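Local coordinates for multifunctional non-homologous end joining DNA repair protein LigD (Mycobacterium tuberculosis, PDB 2IRU) that probably repairs DNA double-strand breaks together with Ku by non-homologous end joining, this chain being its primase-like polymerase domain, at residues 52-56 with 66-71; 78-82 with 93-97; 111-117 with 239-245; 252-258 with 270-276. One frame throughout, in Å; residues are numbered along the deposited sequence.

Contact 3 lies deepest, its centre about 3 Å from that of the chain, and nearly all its touching residues are buried; contact 4 is also buried, whereas contacts 1 and 2 mix buried with exposed residues farther out. Contacts 1 and 3 share one four-stranded antiparallel sheet, where strands 53-56 and 112-115 are neighbours. Contact 2 is a separate two-stranded hairpin that touches contact 1, and contact 4 belongs to the larger mixed sheet yet meets contact 3 through Ala255. Arginines and a carboxylate dominate contact 1, contact 2 adds a serine-aspartate bond to backbone pairing, contact 3 centres on a histidine with waters, and contact 4 is mainly apolar, with an arginine face against a leucine.

Contact 1 (52-56 with 66-71); sequences ATRKR and FFEKQL
Arg54 and Glu68 form a hydrogen-bonded pair of the antiparallel hairpin made by strands 53-56 and 66-68, whose short axes run 155° apart. The Arg54 chain, bent at chi2 and chi3, folds back along its own strand and brings the guanidinium edge to the carbonyls of Lys69 and Gln70, with Glu68 O over one face. NH1 of Arg54 gives a nearly straight bond to Lys69 O at 2.7 Å and a second to Ala52 O, while NH2 reaches Gln70 O at 2.9 Å. All three acceptor oxygens lie near the guanidinium plane, which fixes its rotation.

Arg56 has its CB over one face of the Phe66 ring, and its bend at chi3 (61°) directs the guanidinium to Glu68, where NH1 meets OE1 in a 2.9 Å salt bridge on the syn side. The Arg56 guanidinium and Glu68 carboxylate are nearly coplanar, 14° apart, Glu68 being extended beyond CG. A water joins Arg54 NE to the same OE1. On the opposite face, the extended Lys55 chain puts CD 3.8 Å from the centroid of the Phe67 ring, over its centre. Lys69, turned at chi4, brings NZ to Thr53 OG1 at 3.1 Å.

Arg56 directly and Arg54 through water would be expected to favour the ionised form of Glu68. The bonds to carbonyls probably hold Arg54 as structure, whereas Lys55, a likely substrate-binding residue, is probably steadied along its aliphatic part by Phe67.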
# COMPACT_ATOMS: atom_id res chain seq x y z
N ALA A 52 8.99 -6.29 0.63
CA ALA A 52 7.57 -6.65 0.77
C ALA A 52 7.31 -7.31 2.12
O ALA A 52 7.77 -8.45 2.36
CB ALA A 52 7.13 -7.60 -0.35
N THR A 53 6.58 -6.59 2.98
CA THR A 53 6.01 -7.19 4.21
C THR A 53 4.71 -7.91 3.87
O THR A 53 3.88 -7.35 3.18
CB THR A 53 5.79 -6.10 5.29
OG1 THR A 53 7.07 -5.63 5.71
CG2 THR A 53 5.04 -6.65 6.51
N ARG A 54 4.56 -9.16 4.33
CA ARG A 54 3.31 -9.93 4.11
C ARG A 54 2.45 -9.93 5.36
O ARG A 54 3.00 -9.93 6.46
CB ARG A 54 3.64 -11.41 3.75
CG ARG A 54 4.25 -11.62 2.34
CD ARG A 54 5.71 -11.24 2.27
NE ARG A 54 6.49 -12.27 2.98
CZ ARG A 54 7.63 -12.09 3.65
NH1 ARG A 54 8.22 -10.88 3.71
NH2 ARG A 54 8.21 -13.16 4.22
N LYS A 55 1.13 -9.93 5.21
CA LYS A 55 0.30 -10.36 6.33
C LYS A 55 -0.47 -11.59 5.82
O LYS A 55 -1.14 -11.53 4.77
CB LYS A 55 -0.58 -9.25 6.89
CG LYS A 55 -1.15 -9.70 8.28
CD LYS A 55 -1.80 -8.57 9.07
CE LYS A 55 -2.39 -9.16 10.37
NZ LYS A 55 -3.15 -8.07 11.11
N ARG A 56 -0.33 -12.70 6.57
CA ARG A 56 -0.86 -13.98 6.15
C ARG A 56 -2.00 -14.44 7.01
O ARG A 56 -1.94 -14.33 8.24
CB ARG A 56 0.23 -15.09 6.15
CG ARG A 56 1.33 -14.78 5.14
CD ARG A 56 2.54 -15.73 5.19
NE ARG A 56 2.15 -17.12 4.90
CZ ARG A 56 2.93 -18.17 5.15
NH1 ARG A 56 4.15 -18.02 5.70
NH2 ARG A 56 2.49 -19.39 4.83
N PHE A 66 -0.75 -13.39 10.87
CA PHE A 66 0.54 -12.87 11.31
C PHE A 66 1.24 -12.05 10.22
O PHE A 66 1.11 -12.37 9.03
CB PHE A 66 1.45 -14.03 11.76
CG PHE A 66 1.73 -15.06 10.70
CD1 PHE A 66 0.91 -16.22 10.60
CD2 PHE A 66 2.82 -14.93 9.82
CE1 PHE A 66 1.17 -17.20 9.62
CE2 PHE A 66 3.09 -15.93 8.86
CZ PHE A 66 2.24 -17.06 8.76
N PHE A 67 1.93 -10.98 10.64
CA PHE A 67 2.89 -10.32 9.75
C PHE A 67 4.15 -11.16 9.59
O PHE A 67 4.58 -11.85 10.53
CB PHE A 67 3.32 -8.96 10.29
CG PHE A 67 2.37 -7.85 9.99
CD1 PHE A 67 2.27 -7.33 8.69
CD2 PHE A 67 1.66 -7.24 11.03
CE1 PHE A 67 1.38 -6.25 8.41
CE2 PHE A 67 0.80 -6.17 10.78
CZ PHE A 67 0.67 -5.66 9.46
N GLU A 68 4.77 -11.06 8.43
CA GLU A 68 6.04 -11.75 8.20
C GLU A 68 6.91 -10.79 7.39
O GLU A 68 6.42 -10.17 6.45
CB GLU A 68 5.82 -13.07 7.43
CG GLU A 68 7.03 -13.99 7.52
CD GLU A 68 6.81 -15.36 6.90
OE1 GLU A 68 5.70 -15.59 6.32
OE2 GLU A 68 7.77 -16.20 7.00
N LYS A 69 8.16 -10.63 7.83
CA LYS A 69 9.07 -9.69 7.17
C LYS A 69 10.24 -10.45 6.58
O LYS A 69 10.38 -10.54 5.35
CB LYS A 69 9.54 -8.61 8.16
CG LYS A 69 8.41 -7.71 8.55
CD LYS A 69 8.83 -6.70 9.63
CE LYS A 69 7.68 -5.71 9.89
NZ LYS A 69 7.41 -4.83 8.70
N GLN A 70 11.07 -11.04 7.44
CA GLN A 70 12.16 -11.89 6.92
C GLN A 70 11.61 -12.92 5.89
O GLN A 70 10.50 -13.46 6.03
CB GLN A 70 12.85 -12.63 8.08
CG GLN A 70 14.04 -13.51 7.69
CD GLN A 70 15.33 -12.74 7.45
OE1 GLN A 70 15.46 -11.60 7.86
NE2 GLN A 70 16.32 -13.40 6.83
N LEU A 71 12.41 -13.17 4.85
CA LEU A 71 12.10 -14.18 3.85
C LEU A 71 12.64 -15.54 4.32
O LEU A 71 13.86 -15.74 4.32
CB LEU A 71 12.71 -13.81 2.48
CG LEU A 71 12.21 -14.74 1.33
CD1 LEU A 71 10.68 -14.83 1.19
CD2 LEU A 71 12.83 -14.30 -0.01
O HOH W 1 8.80 -16.07 4.41
O HOH W 2 5.60 -14.93 3.51

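Contact 2 (78-82 with 93-97); sequences WLSRA and YPIID
The carboxylate of Asp97 is met by Ser80 on the syn side of OD2, 15° out of its plane, with OG as the donor at 2.9 Å. The Tyr93 ring has Ala82 O at its edge, near the ring plane, while the ring itself extends from the strand pair to pack on Lys69 and Thr53. The third flat group, the Arg81 guanidinium, turns back on its own strand: NE and NH2 grip Leu79 O side-on, at 3.1 Å and 3.0 Å, and both approach from the same face of that carbonyl. NH2 of Arg81 is also bonded to Pro76 O.

Asp97 has CG between its backbone N and carbonyl carbon (chi1 56°), a torsion that turns the carboxylate back to Ser80. A bridging water accepts from Ser80 N and donates to Ile95 O and to Asp97 OD1, so that both carboxylate oxygens are engaged. On the face that carries Ala82, Ile95 lays its CD1 3.9 Å from Ala82 CB, and Phe120 packs on both residues. Leu79 and Ile96 lie side by side, pointing the same way, with CD2 of Leu79 4.0 Å from CD1 of Ile96; Trp104 of helix 99-107 touches both.

Backbone bonds pair Ala82 with Tyr93 in both directions, at 3.0 Å from Ala82 N to Tyr93 O, and Ile95 N bonds to Ser80 O. The non-hydrogen-bonded pair Arg81-Pro94 lies between. This is the pattern of an antiparallel beta hairpin, formed by strands 80-84 and 91-95, whose short axes here run 136° apart.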
# COMPACT_ATOMS: atom_id res chain seq x y z
N TRP A 78 14.24 -18.40 -6.17
CA TRP A 78 14.26 -17.45 -7.29
C TRP A 78 13.66 -16.08 -6.94
O TRP A 78 13.76 -15.12 -7.74
CB TRP A 78 13.56 -18.07 -8.52
CG TRP A 78 12.20 -18.69 -8.21
CD1 TRP A 78 11.91 -20.03 -8.08
CD2 TRP A 78 10.96 -17.99 -8.01
NE1 TRP A 78 10.57 -20.21 -7.82
CE2 TRP A 78 9.96 -18.99 -7.77
CE3 TRP A 78 10.58 -16.64 -8.03
CZ2 TRP A 78 8.62 -18.66 -7.53
CZ3 TRP A 78 9.21 -16.32 -7.77
CH2 TRP A 78 8.26 -17.34 -7.51
N LEU A 79 13.04 -15.96 -5.76
CA LEU A 79 12.56 -14.64 -5.34
C LEU A 79 13.73 -13.67 -5.17
O LEU A 79 14.76 -14.03 -4.58
CB LEU A 79 11.80 -14.75 -4.01
CG LEU A 79 10.38 -15.30 -4.13
CD1 LEU A 79 9.90 -15.71 -2.73
CD2 LEU A 79 9.46 -14.22 -4.70
N SER A 80 13.60 -12.47 -5.71
CA SER A 80 14.53 -11.39 -5.37
C SER A 80 14.43 -11.09 -3.86
O SER A 80 13.38 -11.27 -3.24
CB SER A 80 14.23 -10.15 -6.19
OG SER A 80 14.43 -10.46 -7.56
N ARG A 81 15.56 -10.66 -3.28
CA ARG A 81 15.58 -10.29 -1.88
C ARG A 81 16.69 -9.30 -1.60
O ARG A 81 17.69 -9.21 -2.34
CB ARG A 81 15.74 -11.51 -0.97
CG ARG A 81 17.09 -12.23 -1.16
CD ARG A 81 16.95 -13.70 -0.80
NE ARG A 81 16.17 -14.44 -1.80
CZ ARG A 81 15.58 -15.62 -1.57
NH1 ARG A 81 15.66 -16.20 -0.37
NH2 ARG A 81 14.88 -16.21 -2.53
N ALA A 82 16.53 -8.57 -0.51
CA ALA A 82 17.54 -7.62 -0.10
C ALA A 82 17.42 -7.32 1.38
O ALA A 82 16.37 -7.54 1.97
CB ALA A 82 17.48 -6.36 -0.95
N TYR A 93 14.32 -9.14 3.19
CA TYR A 93 12.95 -9.20 2.68
C TYR A 93 12.88 -9.72 1.25
O TYR A 93 13.82 -9.50 0.51
CB TYR A 93 12.37 -7.79 2.60
CG TYR A 93 12.08 -7.09 3.89
CD1 TYR A 93 10.77 -7.04 4.37
CD2 TYR A 93 13.10 -6.41 4.58
CE1 TYR A 93 10.46 -6.32 5.53
CE2 TYR A 93 12.81 -5.71 5.75
CZ TYR A 93 11.48 -5.68 6.21
OH TYR A 93 11.19 -4.96 7.36
N PRO A 94 11.70 -10.29 0.84
CA PRO A 94 11.51 -10.58 -0.59
C PRO A 94 11.22 -9.24 -1.28
O PRO A 94 10.74 -8.32 -0.64
CB PRO A 94 10.24 -11.44 -0.63
CG PRO A 94 9.47 -11.07 0.65
CD PRO A 94 10.50 -10.56 1.65
N ILE A 95 11.57 -9.13 -2.54
CA ILE A 95 11.12 -8.01 -3.39
C ILE A 95 10.26 -8.71 -4.45
O ILE A 95 10.73 -9.59 -5.14
CB ILE A 95 12.33 -7.31 -4.05
CG1 ILE A 95 13.25 -6.66 -3.00
CG2 ILE A 95 11.83 -6.29 -5.15
CD1 ILE A 95 14.60 -6.34 -3.55
N ILE A 96 9.00 -8.30 -4.56
CA ILE A 96 8.09 -8.94 -5.51
C ILE A 96 8.16 -8.12 -6.78
O ILE A 96 7.86 -6.92 -6.76
CB ILE A 96 6.66 -8.97 -4.94
CG1 ILE A 96 6.66 -9.74 -3.59
CG2 ILE A 96 5.69 -9.53 -5.96
CD1 ILE A 96 7.10 -11.21 -3.64
N ASP A 97 8.62 -8.76 -7.86
CA ASP A 97 8.95 -8.03 -9.10
C ASP A 97 8.60 -8.83 -10.35
O ASP A 97 9.04 -8.49 -11.45
CB ASP A 97 10.44 -7.59 -9.10
CG ASP A 97 11.41 -8.76 -8.90
OD1 ASP A 97 10.99 -9.95 -8.98
OD2 ASP A 97 12.63 -8.47 -8.67
O HOH W 3 11.25 -11.66 -6.87

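Contact 3 (111-117 with 239-245); sequences LEVHVPQ and TTIAPYS
Ile241 crosses the His114 ring obliquely and sets CD1 over one face, 4.0 Å from the centroid and 22° off the ring normal. Its CG1 lies anti to the backbone N (chi1 -169°), and chi2 turns the terminal methyl back to the ring. The Ile241 and Glu112 side chains cross at about a right angle, with Ile241 CD1 3.8 Å from Glu112 CB. Glu112 in turn takes the ring edge: NE2 of His114 donates to Glu112 OE1 at 2.8 Å, with OE1 near the ring plane but met on the anti side of the carboxylate. A water lies 2.7 Å from His114 ND1 and donates to Thr239 O. The ring is thus fixed in rotation at both nitrogens, and Phe67 adds an edge-to-face contact.

Strands 112-115 and 240-241 are antiparallel neighbours in the four-stranded sheet, with His114-Ile241 a non-hydrogen-bonded pair and Val115-Thr240 a hydrogen-bonded one. His114 and Thr239 probably bind the polymerase substrate, as Arg247 probably does. Through its bond to NE2, Glu112 probably positions His114 from a second shell, while its OE2 is held by Arg247.

Past the strand end a type II turn, Ala242 to Ser245, brings both its end residues back to Val113. Ala242 N bonds to Val113 O at 2.8 Å, and Ser245 OG accepts from Val113 N with an N-H...O angle of 167°. On the face opposite His114 and Ile241, Thr240 is crossed at about a right angle by Gln117, just past the strand; one water links Gln117 NE2 to Thr240 OG1, whereas Gln117 OE1 turns to Arg136 and Thr240 OG1 to Gln233.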
# COMPACT_ATOMS: atom_id res chain seq x y z
N LEU A 111 -2.66 -12.35 2.12
CA LEU A 111 -3.72 -11.51 1.53
C LEU A 111 -3.19 -10.11 1.34
O LEU A 111 -3.52 -9.44 0.35
CB LEU A 111 -4.98 -11.50 2.44
CG LEU A 111 -5.53 -12.90 2.74
CD1 LEU A 111 -6.80 -12.76 3.61
CD2 LEU A 111 -5.78 -13.71 1.41
N GLU A 112 -2.38 -9.67 2.29
CA GLU A 112 -1.85 -8.28 2.28
C GLU A 112 -0.37 -8.21 1.93
O GLU A 112 0.45 -8.98 2.47
CB GLU A 112 -2.09 -7.61 3.62
CG GLU A 112 -3.59 -7.43 3.88
CD GLU A 112 -3.92 -6.56 5.08
OE1 GLU A 112 -3.01 -6.20 5.83
OE2 GLU A 112 -5.14 -6.29 5.30
N VAL A 113 -0.07 -7.29 1.02
CA VAL A 113 1.34 -6.89 0.73
C VAL A 113 1.51 -5.44 1.19
O VAL A 113 0.72 -4.58 0.79
CB VAL A 113 1.65 -7.03 -0.77
CG1 VAL A 113 3.09 -6.59 -1.11
CG2 VAL A 113 1.38 -8.47 -1.20
N HIS A 114 2.52 -5.18 2.02
CA HIS A 114 2.81 -3.83 2.53
C HIS A 114 4.21 -3.45 2.08
O HIS A 114 5.12 -4.30 2.11
CB HIS A 114 2.78 -3.84 4.06
CG HIS A 114 1.44 -4.17 4.64
ND1 HIS A 114 0.72 -3.28 5.41
CD2 HIS A 114 0.70 -5.31 4.60
CE1 HIS A 114 -0.41 -3.85 5.81
NE2 HIS A 114 -0.43 -5.10 5.35
N VAL A 115 4.39 -2.20 1.63
CA VAL A 115 5.73 -1.75 1.19
C VAL A 115 6.00 -0.31 1.72
O VAL A 115 5.06 0.48 1.95
CB VAL A 115 5.88 -1.74 -0.38
CG1 VAL A 115 5.87 -3.20 -0.94
CG2 VAL A 115 4.79 -0.85 -1.05
N PRO A 116 7.29 0.02 1.91
CA PRO A 116 7.63 1.42 2.27
C PRO A 116 7.73 2.29 1.02
O PRO A 116 7.52 1.79 -0.09
CB PRO A 116 8.98 1.27 2.96
CG PRO A 116 9.68 0.11 2.13
CD PRO A 116 8.48 -0.86 1.85
N GLN A 117 8.03 3.58 1.21
CA GLN A 117 7.99 4.57 0.13
C GLN A 117 9.36 4.78 -0.52
O GLN A 117 9.51 5.65 -1.39
CB GLN A 117 7.40 5.92 0.64
CG GLN A 117 6.12 5.73 1.44
CD GLN A 117 5.11 4.80 0.71
OE1 GLN A 117 4.77 5.04 -0.47
NE2 GLN A 117 4.65 3.72 1.41
N THR A 239 5.77 0.77 6.90
CA THR A 239 5.38 0.14 5.65
C THR A 239 3.86 0.40 5.53
O THR A 239 3.18 0.59 6.54
CB THR A 239 5.80 -1.34 5.67
OG1 THR A 239 5.57 -1.95 4.38
CG2 THR A 239 5.01 -2.09 6.76
N THR A 240 3.36 0.46 4.30
CA THR A 240 1.98 0.85 4.00
C THR A 240 1.41 -0.13 2.97
O THR A 240 2.13 -0.56 2.03
CB THR A 240 1.95 2.31 3.43
OG1 THR A 240 2.44 3.21 4.46
CG2 THR A 240 0.58 2.70 2.97
N ILE A 241 0.18 -0.55 3.22
CA ILE A 241 -0.55 -1.45 2.30
C ILE A 241 -0.33 -1.04 0.84
O ILE A 241 -0.51 0.16 0.47
CB ILE A 241 -2.06 -1.49 2.62
CG1 ILE A 241 -2.76 -2.62 1.85
CG2 ILE A 241 -2.77 -0.11 2.37
CD1 ILE A 241 -2.47 -4.04 2.46
N ALA A 242 0.05 -2.00 0.02
CA ALA A 242 0.36 -1.69 -1.37
C ALA A 242 -0.87 -1.46 -2.23
O ALA A 242 -1.85 -2.18 -2.09
CB ALA A 242 1.20 -2.77 -1.95
N PRO A 243 -0.80 -0.48 -3.16
CA PRO A 243 -1.91 -0.37 -4.09
C PRO A 243 -2.20 -1.74 -4.75
O PRO A 243 -1.25 -2.49 -5.10
CB PRO A 243 -1.42 0.62 -5.14
CG PRO A 243 -0.44 1.51 -4.37
CD PRO A 243 0.25 0.54 -3.41
N TYR A 244 -3.49 -2.02 -4.92
CA TYR A 244 -4.00 -3.31 -5.47
C TYR A 244 -3.94 -4.51 -4.52
O TYR A 244 -4.49 -5.57 -4.83
CB TYR A 244 -3.35 -3.66 -6.79
CG TYR A 244 -3.58 -2.62 -7.84
CD1 TYR A 244 -4.82 -2.57 -8.53
CD2 TYR A 244 -2.57 -1.70 -8.20
CE1 TYR A 244 -5.05 -1.62 -9.52
CE2 TYR A 244 -2.80 -0.73 -9.21
CZ TYR A 244 -4.05 -0.71 -9.86
OH TYR A 244 -4.32 0.19 -10.83
N SER A 245 -3.30 -4.34 -3.35
CA SER A 245 -3.35 -5.44 -2.36
C SER A 245 -4.78 -5.68 -1.90
O SER A 245 -5.56 -4.72 -1.68
CB SER A 245 -2.50 -5.11 -1.12
OG SER A 245 -2.51 -6.22 -0.19
O HOH W 4 1.27 -1.24 7.08
O HOH W 5 2.83 1.81 -0.06
O HOH W 6 5.30 3.34 4.27

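Contact 4 (252-258 with 270-276); sequences PTVAAPR and QLSYDEV
Leu271 meets Arg258 from the opposite direction and seats its CG over the centre of one guanidinium face, 3.6 Å above the plane. Arg258, bent at chi2 and chi3, curls its chain so that this face is presented to the leucine, and NH1 is bonded to Thr174 OG1 and Arg269 O. The close-packed part continues through Ala256, whose CB lies 3.8 Å from Leu271 CD1 and also touches Val276 CG2. Val254 and Val276 reach toward each other tip to tip, CB of Val254 being 3.7 Å from CG2 of Val276, with Tyr35 of helix 29-47 against both. Equally close, Pro252 CG meets the edge of the Tyr273 ring, 3.5 Å from CD2, and Tyr273 N donates to Pro252 O at 3.0 Å.

The segments join the edge of the large mixed sheet to a helix: the short strand 271-272 pairs weakly with strand 253-257, through the antiparallel non-hydrogen-bonded pair Thr253-Ser272, and passes at once into helix 273-283. Ser272 occupies the N-cap position, but its OG turns to Asp274 OD1 rather than capping the helix; its backbone N bonds to Glu275 OE1.

Packing is thinner toward Gln270 and Thr253, both partly exposed, where CB of Gln270 and CG2 of Thr253 are 4.1 Å apart. A water bridges here, accepting from Leu271 N and lying 2.8 Å from both Val254 O and Gln270 OE1. That OE1 also takes a bond from Gly176 N, and Thr253 OG1 turns to Gly176 O.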
# COMPACT_ATOMS: atom_id res chain seq x y z
N PRO A 252 -13.34 -9.23 0.75
CA PRO A 252 -12.10 -9.06 -0.02
C PRO A 252 -12.02 -7.71 -0.72
O PRO A 252 -12.10 -7.62 -1.96
CB PRO A 252 -12.18 -10.20 -1.03
CG PRO A 252 -13.63 -10.44 -1.23
CD PRO A 252 -14.27 -10.18 0.10
N THR A 253 -11.95 -6.65 0.09
CA THR A 253 -11.77 -5.32 -0.47
C THR A 253 -10.29 -5.12 -0.84
O THR A 253 -9.40 -5.91 -0.46
CB THR A 253 -12.24 -4.25 0.50
OG1 THR A 253 -11.67 -4.55 1.77
CG2 THR A 253 -13.79 -4.26 0.61
N VAL A 254 -10.01 -4.01 -1.53
CA VAL A 254 -8.67 -3.76 -2.09
C VAL A 254 -8.22 -2.32 -1.84
O VAL A 254 -9.07 -1.39 -1.79
CB VAL A 254 -8.72 -4.00 -3.66
CG1 VAL A 254 -7.43 -3.57 -4.36
CG2 VAL A 254 -9.00 -5.49 -3.97
N ALA A 255 -6.89 -2.14 -1.73
CA ALA A 255 -6.31 -0.80 -1.74
C ALA A 255 -6.42 -0.28 -3.20
O ALA A 255 -5.52 -0.51 -4.04
CB ALA A 255 -4.87 -0.89 -1.23
N ALA A 256 -7.55 0.37 -3.51
CA ALA A 256 -7.95 0.59 -4.92
C ALA A 256 -7.67 2.03 -5.39
O ALA A 256 -8.22 2.97 -4.78
CB ALA A 256 -9.44 0.28 -5.14
N PRO A 257 -6.86 2.20 -6.46
CA PRO A 257 -6.74 3.57 -7.02
C PRO A 257 -8.07 4.10 -7.50
O PRO A 257 -8.91 3.35 -8.08
CB PRO A 257 -5.78 3.40 -8.22
CG PRO A 257 -4.97 2.19 -7.90
CD PRO A 257 -5.98 1.25 -7.17
N ARG A 258 -8.26 5.41 -7.26
CA ARG A 258 -9.49 6.10 -7.65
C ARG A 258 -9.14 7.36 -8.44
O ARG A 258 -7.99 7.83 -8.42
CB ARG A 258 -10.32 6.51 -6.41
CG ARG A 258 -10.53 5.38 -5.38
CD ARG A 258 -11.22 4.14 -5.96
NE ARG A 258 -12.68 4.29 -6.10
CZ ARG A 258 -13.57 4.03 -5.14
NH1 ARG A 258 -13.18 3.62 -3.93
NH2 ARG A 258 -14.87 4.17 -5.40
N GLN A 270 -15.53 1.47 -0.29
CA GLN A 270 -14.37 0.64 -0.64
C GLN A 270 -14.75 -0.30 -1.78
O GLN A 270 -15.92 -0.72 -1.88
CB GLN A 270 -13.93 -0.16 0.58
CG GLN A 270 -13.62 0.70 1.80
CD GLN A 270 -12.48 1.68 1.54
OE1 GLN A 270 -11.58 1.42 0.73
NE2 GLN A 270 -12.52 2.82 2.25
N LEU A 271 -13.77 -0.66 -2.62
CA LEU A 271 -14.05 -1.54 -3.75
C LEU A 271 -13.60 -2.97 -3.50
O LEU A 271 -12.63 -3.20 -2.80
CB LEU A 271 -13.39 -1.01 -5.03
CG LEU A 271 -13.77 0.39 -5.50
CD1 LEU A 271 -12.90 0.76 -6.67
CD2 LEU A 271 -15.26 0.51 -5.85
N SER A 272 -14.33 -3.92 -4.09
CA SER A 272 -14.00 -5.34 -3.95
C SER A 272 -13.04 -5.75 -5.06
O SER A 272 -12.98 -5.10 -6.13
CB SER A 272 -15.32 -6.11 -4.09
OG SER A 272 -15.16 -7.43 -3.61
N TYR A 273 -12.29 -6.84 -4.83
CA TYR A 273 -11.38 -7.34 -5.83
C TYR A 273 -11.97 -7.52 -7.23
O TYR A 273 -11.31 -7.21 -8.24
CB TYR A 273 -10.69 -8.63 -5.36
CG TYR A 273 -11.54 -9.87 -5.49
CD1 TYR A 273 -11.36 -10.74 -6.57
CD2 TYR A 273 -12.51 -10.19 -4.54
CE1 TYR A 273 -12.11 -11.87 -6.74
CE2 TYR A 273 -13.30 -11.34 -4.71
CZ TYR A 273 -13.06 -12.20 -5.80
OH TYR A 273 -13.81 -13.34 -5.97
N ASP A 274 -13.20 -8.02 -7.31
CA ASP A 274 -13.85 -8.22 -8.61
C ASP A 274 -14.07 -6.89 -9.35
O ASP A 274 -13.83 -6.81 -10.56
CB ASP A 274 -15.12 -9.03 -8.47
CG ASP A 274 -16.11 -8.39 -7.52
OD1 ASP A 274 -15.84 -8.34 -6.30
OD2 ASP A 274 -17.17 -7.96 -8.00
N GLU A 275 -14.42 -5.85 -8.60
CA GLU A 275 -14.61 -4.52 -9.18
C GLU A 275 -13.29 -3.94 -9.69
O GLU A 275 -13.23 -3.29 -10.76
CB GLU A 275 -15.24 -3.59 -8.14
CG GLU A 275 -16.60 -4.02 -7.60
CD GLU A 275 -17.13 -3.02 -6.60
OE1 GLU A 275 -16.67 -3.03 -5.44
OE2 GLU A 275 -18.03 -2.21 -6.99
N VAL A 276 -12.23 -4.19 -8.93
CA VAL A 276 -10.89 -3.68 -9.30
C VAL A 276 -10.47 -4.28 -10.63
O VAL A 276 -9.93 -3.58 -11.51
CB VAL A 276 -9.87 -3.97 -8.18
CG1 VAL A 276 -8.43 -3.70 -8.66
CG2 VAL A 276 -10.25 -3.10 -6.93
O HOH W 7 -11.11 0.48 -1.85